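Local coordinates for protein Rho guanine nucleotide exchange factor 11 (Homo sapiens, PDB 5JHH) that probably activates Rho-family GTPases such as RhoA by promoting exchange of bound GDP for GTP through its tandem DH and PH domains, at residues 126-131 with 158-163; 132-135 with 140-143; 51-54 with 59-62. One frame throughout, in Å; residues are numbered along the deposited sequence. Where two conformers were deposited one is given.

Contact 1 (126-131 with 158-163)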
# COMPACT_ATOMS: atom_id res chain seq x y z
N ILE A 126 6.24 -13.19 -1.81
CA ILE A 126 6.37 -14.63 -1.87
C ILE A 126 7.68 -15.10 -1.24
O ILE A 126 7.69 -15.99 -0.40
CB ILE A 126 6.25 -15.10 -3.31
CG1 ILE A 126 4.85 -14.74 -3.83
CG2 ILE A 126 6.41 -16.60 -3.40
CD1 ILE A 126 4.79 -14.45 -5.30
N ALA A 127 8.77 -14.43 -1.54
CA ALA A 127 10.04 -14.80 -0.93
C ALA A 127 10.01 -14.64 0.59
O ALA A 127 10.61 -15.44 1.33
CB ALA A 127 11.17 -13.97 -1.49
N LEU A 128 9.34 -13.60 1.06
CA LEU A 128 9.26 -13.39 2.49
C LEU A 128 8.41 -14.42 3.21
O LEU A 128 8.69 -14.72 4.32
CB LEU A 128 8.68 -12.03 2.79
CG LEU A 128 9.63 -10.89 2.51
CD1 LEU A 128 8.93 -9.54 2.72
CD2 LEU A 128 10.88 -10.99 3.39
N GLU A 129 7.32 -14.87 2.60
CA GLU A 129 6.56 -16.00 3.12
C GLU A 129 7.42 -17.28 3.18
O GLU A 129 7.39 -18.01 4.16
CB GLU A 129 5.32 -16.26 2.26
CG GLU A 129 4.02 -15.79 2.91
CD GLU A 129 3.70 -16.51 4.24
OE1 GLU A 129 4.03 -17.72 4.41
OE2 GLU A 129 3.08 -15.88 5.13
N LEU A 130 8.19 -17.54 2.15
CA LEU A 130 9.17 -18.63 2.22
C LEU A 130 10.14 -18.47 3.40
O LEU A 130 10.41 -19.44 4.11
CB LEU A 130 9.94 -18.74 0.91
CG LEU A 130 10.96 -19.87 0.60
CD1 LEU A 130 12.43 -19.45 0.67
CD2 LEU A 130 10.73 -21.17 1.41
N ILE A 131 10.71 -17.29 3.59
CA ILE A 131 11.65 -17.06 4.68
C ILE A 131 10.94 -17.33 6.01
O ILE A 131 11.52 -17.86 6.93
CB ILE A 131 12.18 -15.60 4.72
CG1 ILE A 131 13.61 -15.51 4.24
CG2 ILE A 131 12.30 -15.08 6.16
CD1 ILE A 131 13.86 -16.17 2.92
N GLN A 158 13.30 -5.97 11.59
CA GLN A 158 13.53 -7.27 11.00
C GLN A 158 13.74 -7.15 9.52
O GLN A 158 13.49 -6.12 8.93
CB GLN A 158 12.35 -8.20 11.27
CG GLN A 158 12.14 -8.44 12.75
CD GLN A 158 10.84 -9.15 12.97
OE1 GLN A 158 9.91 -8.57 13.51
NE2 GLN A 158 10.74 -10.36 12.47
N LEU A 159 14.24 -8.22 8.93
CA LEU A 159 14.53 -8.25 7.52
C LEU A 159 13.30 -7.88 6.70
O LEU A 159 13.39 -7.04 5.82
CB LEU A 159 15.05 -9.62 7.14
CG LEU A 159 15.58 -9.95 5.74
CD1 LEU A 159 14.49 -10.60 4.93
CD2 LEU A 159 16.19 -8.81 4.96
N ARG A 160 12.15 -8.42 7.04
CA ARG A 160 10.93 -8.07 6.33
C ARG A 160 10.56 -6.60 6.46
O ARG A 160 9.92 -6.06 5.58
CB ARG A 160 9.74 -9.00 6.69
CG ARG A 160 9.36 -9.17 8.19
CD ARG A 160 7.88 -9.63 8.33
NE ARG A 160 7.06 -9.12 7.19
CZ ARG A 160 6.54 -9.86 6.20
NH1 ARG A 160 5.92 -9.26 5.19
NH2 ARG A 160 6.64 -11.19 6.21
N ASP A 161 11.05 -5.93 7.51
CA ASP A 161 10.75 -4.54 7.71
C ASP A 161 11.73 -3.68 6.95
O ASP A 161 11.47 -2.50 6.78
CB ASP A 161 10.80 -4.11 9.23
CG ASP A 161 10.00 -5.05 10.16
OD1 ASP A 161 8.83 -5.45 9.83
OD2 ASP A 161 10.56 -5.37 11.28
N LEU A 162 12.89 -4.21 6.55
CA LEU A 162 13.93 -3.40 5.89
C LEU A 162 13.92 -3.57 4.36
O LEU A 162 14.23 -2.66 3.59
CB LEU A 162 15.30 -3.86 6.40
CG LEU A 162 15.56 -3.63 7.89
CD1 LEU A 162 16.69 -4.47 8.45
CD2 LEU A 162 15.86 -2.15 8.16
N ILE A 163 13.56 -4.77 3.91
CA ILE A 163 13.71 -5.12 2.50
C ILE A 163 12.65 -4.42 1.61
O ILE A 163 12.81 -4.29 0.40
CB ILE A 163 13.64 -6.63 2.34
CG1 ILE A 163 14.31 -7.08 1.07
CG2 ILE A 163 12.23 -7.11 2.37
CD1 ILE A 163 14.29 -8.57 0.86

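Contact 2 (132-135 with 140-143)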
# COMPACT_ATOMS: atom_id res chain seq x y z
N LYS A 132 9.69 -16.92 6.12
CA LYS A 132 8.98 -17.12 7.34
C LYS A 132 8.83 -18.61 7.60
O LYS A 132 8.97 -19.08 8.72
CB LYS A 132 7.63 -16.45 7.26
CG LYS A 132 7.00 -16.21 8.60
CD LYS A 132 6.22 -14.91 8.61
CE LYS A 132 4.89 -15.03 7.90
NZ LYS A 132 3.91 -14.07 8.47
N THR A 133 8.57 -19.37 6.55
CA THR A 133 8.38 -20.80 6.71
C THR A 133 9.69 -21.41 7.15
O THR A 133 9.75 -22.19 8.12
CB THR A 133 7.92 -21.42 5.40
OG1 THR A 133 6.62 -20.92 5.12
CG2 THR A 133 7.87 -22.90 5.49
N LYS A 134 10.74 -21.01 6.45
CA LYS A 134 12.07 -21.49 6.74
C LYS A 134 12.46 -21.29 8.20
O LYS A 134 13.13 -22.11 8.78
CB LYS A 134 13.06 -20.80 5.85
CG LYS A 134 14.23 -21.65 5.54
CD LYS A 134 15.15 -21.00 4.51
CE LYS A 134 14.68 -21.31 3.10
NZ LYS A 134 15.21 -22.60 2.59
N GLN A 135 12.11 -20.14 8.77
CA GLN A 135 12.45 -19.82 10.15
C GLN A 135 11.70 -20.73 11.10
O GLN A 135 12.20 -21.08 12.15
CB GLN A 135 12.09 -18.35 10.47
CG GLN A 135 13.17 -17.33 10.15
CD GLN A 135 12.70 -15.89 10.31
OE1 GLN A 135 13.02 -15.23 11.28
NE2 GLN A 135 11.95 -15.39 9.35
N ARG A 140 18.72 -23.89 12.25
CA ARG A 140 19.90 -23.08 11.92
C ARG A 140 19.49 -21.72 11.28
O ARG A 140 20.16 -20.72 11.44
CB ARG A 140 20.85 -23.80 10.98
CG ARG A 140 21.97 -22.93 10.46
CD ARG A 140 22.81 -23.72 9.46
NE ARG A 140 24.06 -23.01 9.12
CZ ARG A 140 24.47 -22.67 7.90
NH1 ARG A 140 23.76 -22.98 6.81
NH2 ARG A 140 25.61 -22.02 7.75
N PHE A 141 18.40 -21.72 10.55
CA PHE A 141 18.03 -20.56 9.83
C PHE A 141 17.41 -19.55 10.80
O PHE A 141 17.72 -18.35 10.77
CB PHE A 141 17.07 -20.89 8.72
CG PHE A 141 16.83 -19.75 7.82
CD1 PHE A 141 17.87 -19.28 7.05
CD2 PHE A 141 15.64 -19.05 7.83
CE1 PHE A 141 17.71 -18.16 6.25
CE2 PHE A 141 15.47 -17.93 7.05
CZ PHE A 141 16.50 -17.50 6.24
N GLN A 142 16.57 -20.07 11.70
CA GLN A 142 15.93 -19.21 12.71
C GLN A 142 16.94 -18.54 13.60
O GLN A 142 16.85 -17.35 13.87
CB GLN A 142 14.98 -20.03 13.56
CG GLN A 142 14.44 -19.32 14.79
CD GLN A 142 13.93 -20.31 15.81
OE1 GLN A 142 14.52 -20.45 16.87
NE2 GLN A 142 12.88 -21.05 15.46
N LEU A 143 17.95 -19.30 13.99
CA LEU A 143 19.11 -18.77 14.71
C LEU A 143 19.87 -17.69 13.97
O LEU A 143 20.27 -16.68 14.54
CB LEU A 143 20.10 -19.91 15.02
CG LEU A 143 20.27 -20.19 16.51
CD1 LEU A 143 20.66 -21.66 16.74
CD2 LEU A 143 21.32 -19.22 17.07
O HOH W 1 13.86 -16.51 13.77

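Contact 3 (51-54 with 59-62)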
# COMPACT_ATOMS: atom_id res chain seq x y z
N ARG A 51 26.08 -12.50 3.98
CA ARG A 51 26.24 -13.58 4.94
C ARG A 51 25.42 -14.80 4.57
O ARG A 51 25.87 -15.94 4.73
CB ARG A 51 25.92 -13.13 6.34
CG ARG A 51 26.86 -12.05 6.91
CD ARG A 51 26.55 -11.79 8.38
NE ARG A 51 26.67 -13.05 9.13
CZ ARG A 51 25.94 -13.41 10.20
NH1 ARG A 51 24.98 -12.62 10.70
NH2 ARG A 51 26.17 -14.61 10.75
N MET A 52 24.22 -14.60 4.03
CA MET A 52 23.43 -15.76 3.64
C MET A 52 24.16 -16.50 2.55
O MET A 52 24.09 -17.71 2.44
CB MET A 52 22.06 -15.33 3.12
CG MET A 52 21.19 -14.72 4.20
SD MET A 52 19.60 -14.21 3.55
CE MET A 52 18.82 -13.60 5.03
N LYS A 53 24.76 -15.73 1.66
CA LYS A 53 25.44 -16.27 0.51
C LYS A 53 26.69 -16.98 0.95
O LYS A 53 26.89 -18.12 0.61
CB LYS A 53 25.81 -15.14 -0.42
CG LYS A 53 26.25 -15.59 -1.80
CD LYS A 53 27.47 -14.82 -2.26
CE LYS A 53 27.35 -14.43 -3.72
NZ LYS A 53 26.47 -13.23 -3.81
N LYS A 54 27.55 -16.27 1.68
CA LYS A 54 28.83 -16.80 2.12
C LYS A 54 28.65 -18.05 3.00
O LYS A 54 29.37 -19.01 2.80
CB LYS A 54 29.65 -15.72 2.86
CG LYS A 54 30.76 -16.25 3.76
CD LYS A 54 32.06 -16.51 2.98
CE LYS A 54 33.04 -15.35 3.06
NZ LYS A 54 33.42 -15.04 4.47
N PRO A 59 19.65 -22.42 -0.48
CA PRO A 59 20.08 -22.69 -1.84
C PRO A 59 20.22 -21.39 -2.64
O PRO A 59 19.42 -20.47 -2.44
CB PRO A 59 18.93 -23.53 -2.42
CG PRO A 59 18.24 -24.12 -1.23
CD PRO A 59 18.41 -23.13 -0.12
N ARG A 60 21.19 -21.33 -3.54
CA ARG A 60 21.41 -20.12 -4.30
C ARG A 60 20.18 -19.73 -5.13
O ARG A 60 19.85 -18.56 -5.26
CB ARG A 60 22.65 -20.26 -5.18
CG ARG A 60 23.59 -19.06 -5.08
CD ARG A 60 24.61 -19.17 -3.94
NE ARG A 60 25.97 -18.90 -4.43
CZ ARG A 60 27.05 -19.00 -3.68
NH1 ARG A 60 28.25 -18.76 -4.19
NH2 ARG A 60 26.93 -19.34 -2.40
N GLU A 61 19.44 -20.71 -5.63
CA GLU A 61 18.23 -20.44 -6.38
C GLU A 61 17.22 -19.69 -5.52
O GLU A 61 16.55 -18.79 -6.03
CB GLU A 61 17.61 -21.74 -6.89
CG GLU A 61 18.49 -22.46 -7.93
CD GLU A 61 19.58 -23.37 -7.33
OE1 GLU A 61 19.75 -23.48 -6.08
OE2 GLU A 61 20.30 -23.99 -8.13
N GLU A 62 17.13 -20.03 -4.22
CA GLU A 62 16.22 -19.30 -3.34
C GLU A 62 16.74 -17.93 -3.02
O GLU A 62 15.99 -16.98 -3.00
CB GLU A 62 15.95 -20.04 -2.03
CG GLU A 62 14.95 -21.17 -2.16
CD GLU A 62 14.88 -22.07 -0.91
OE1 GLU A 62 15.15 -21.57 0.24
OE2 GLU A 62 14.56 -23.27 -1.09

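Contact 1 (126-131 with 158-163)
The backbones come closest at Leu-128 and Arg-160, whose CA atoms lie 6.8 Å apart, where helix 124-137 meets the short, weakly bonded helical turn at about 159-162. Both belong to the all-helical DH (RhoGEF) domain, and Leu-128 carries the contact. The two methyl groups of its fork divide the work: CD2 reaches CD1 of Leu-159 at 3.9 Å, while CD1 meets CG2 of Ile-163 at 4.1 Å. CG of Leu-128 stands anti to its carbonyl carbon (chi1 -73°), which sends both methyls across toward the turn. Were Leu-128 replaced by an alanine, Leu-159 and Ile-163 would probably lose their apolar partner from this helix, and the Arg-160 guanidinium the methyl over one of its faces. Behind them, Leu-159 and Ile-163 continue the hydrophobic core, touching Leu-44 and Leu-66 respectively. The turn is tied at its start by Gln-158 N, which donates to Asp-161 OD2 (2.8 Å, 162°). Arg-160 also packs on an apolar side chain of another protein's chain, so this turn joins the core to an intermolecular surface. The Arg-160 side chain bends at chi3 (-30°) and folds back over the leucine, so that Leu-128 CD1 lies over one guanidinium face, 3.9 Å from Arg-160 NH1.

Contact 2 (132-135 with 140-143)
Lys-134 lies over one face of the Phe-141 ring: Lys-134 CD stands 3.8 Å from the centroid of the Phe-141 ring and only 7° off its normal, a CH-pi contact with the methylene almost exactly over the centre. The lysine and phenylalanine side chains cross at about a right angle, and Lys-134 CB also approaches Phe-141 CD2 at 3.7 Å. Gln-135 meets the same ring obliquely with its CG, 3.8 Å from Phe-141 CD2, while its amide plane is turned 85° from the ring. CG of Phe-141 is anti to the backbone N (chi1 -171°), which carries the ring back from helix 139-150 toward helix 124-137. These consecutive helices of the DH domain are separated by a short break in the helical run, with the CA atoms of Gln-135 and Gln-142 just 4.4 Å apart. At that close point Gln-142 NE2 makes a weak hydrogen bond to Gln-135 O (3.4 Å). A water adds a second polar link by donating to both Gln-135 OE1, at 2.9 Å, and Gln-142 O. Bends at chi3 and chi4 carry the lysine ammonium from the ring to a salt bridge with Glu-62. The chemistry is therefore split: the aliphatic part of Lys-134 covers an aromatic ring while its ammonium is paired with a carboxylate outside the contact, and weak or water-mediated bonds between the glutamines join the two helices across the break.

Contact 3 (51-54 with 59-62)
Lys-53 and Arg-60 meet at an oblique angle, with the aliphatic start of the lysine placed against the flat end of the arginine. Lys-53 CG lies 3.8 Å above the plane of the Arg-60 guanidinium, displaced from its centre toward the rim, and is 3.9 Å from Arg-60 NH2. The lysine's first torsion (chi1 -167°), with CG opposite the backbone N, sets this methylene beside the guanidinium. The arginine, bent at chi2 and chi3, reaches over to the end of helix 18-54; Arg-60 has two modelled conformers, so its exact place here is doubtful. In this conformer Arg-60 NH2 comes within 3.2 Å of Lys-53 O, but the N-H does not point well enough at the oxygen to count as a hydrogen bond. The two cationic ends remain separated, with Lys-53 NZ 5.7 Å from Arg-60 NE, and the lysine ammonium makes a weak hydrogen bond to Tyr-49 OH. With 102 Å² buried in total, this is a light surface contact. It spans the turn between the end of helix 18-54 and the start of helix 60-66, where Pro-59 takes the N-cap position. Inward from this pair, Met-52 packs on Leu-63 of helix 60-66 and on Phe-144 and Met-145 of helix 139-150, joining three helices of the DH domain.

In the fold
All three contacts lie on the same side of the chain's centre, within the DH domain. Contact 1 is the buried one and is chiefly apolar; contact 2, partly buried, mixes aromatic packing with polar links; contact 3 lies at the surface and joins two cationic side chains mainly through a methylene. Contacts 1 and 2 share helix 124-137, their centres 11 Å apart, and contact 2 is nested in the loop that contact 1 closes. Contact 3 comes earlier in the chain, yet its Glu-62 ties it to both others: OE1 accepts the salt bridge from Lys-134 NZ at 2.6 Å and packs against Leu-130 CD1.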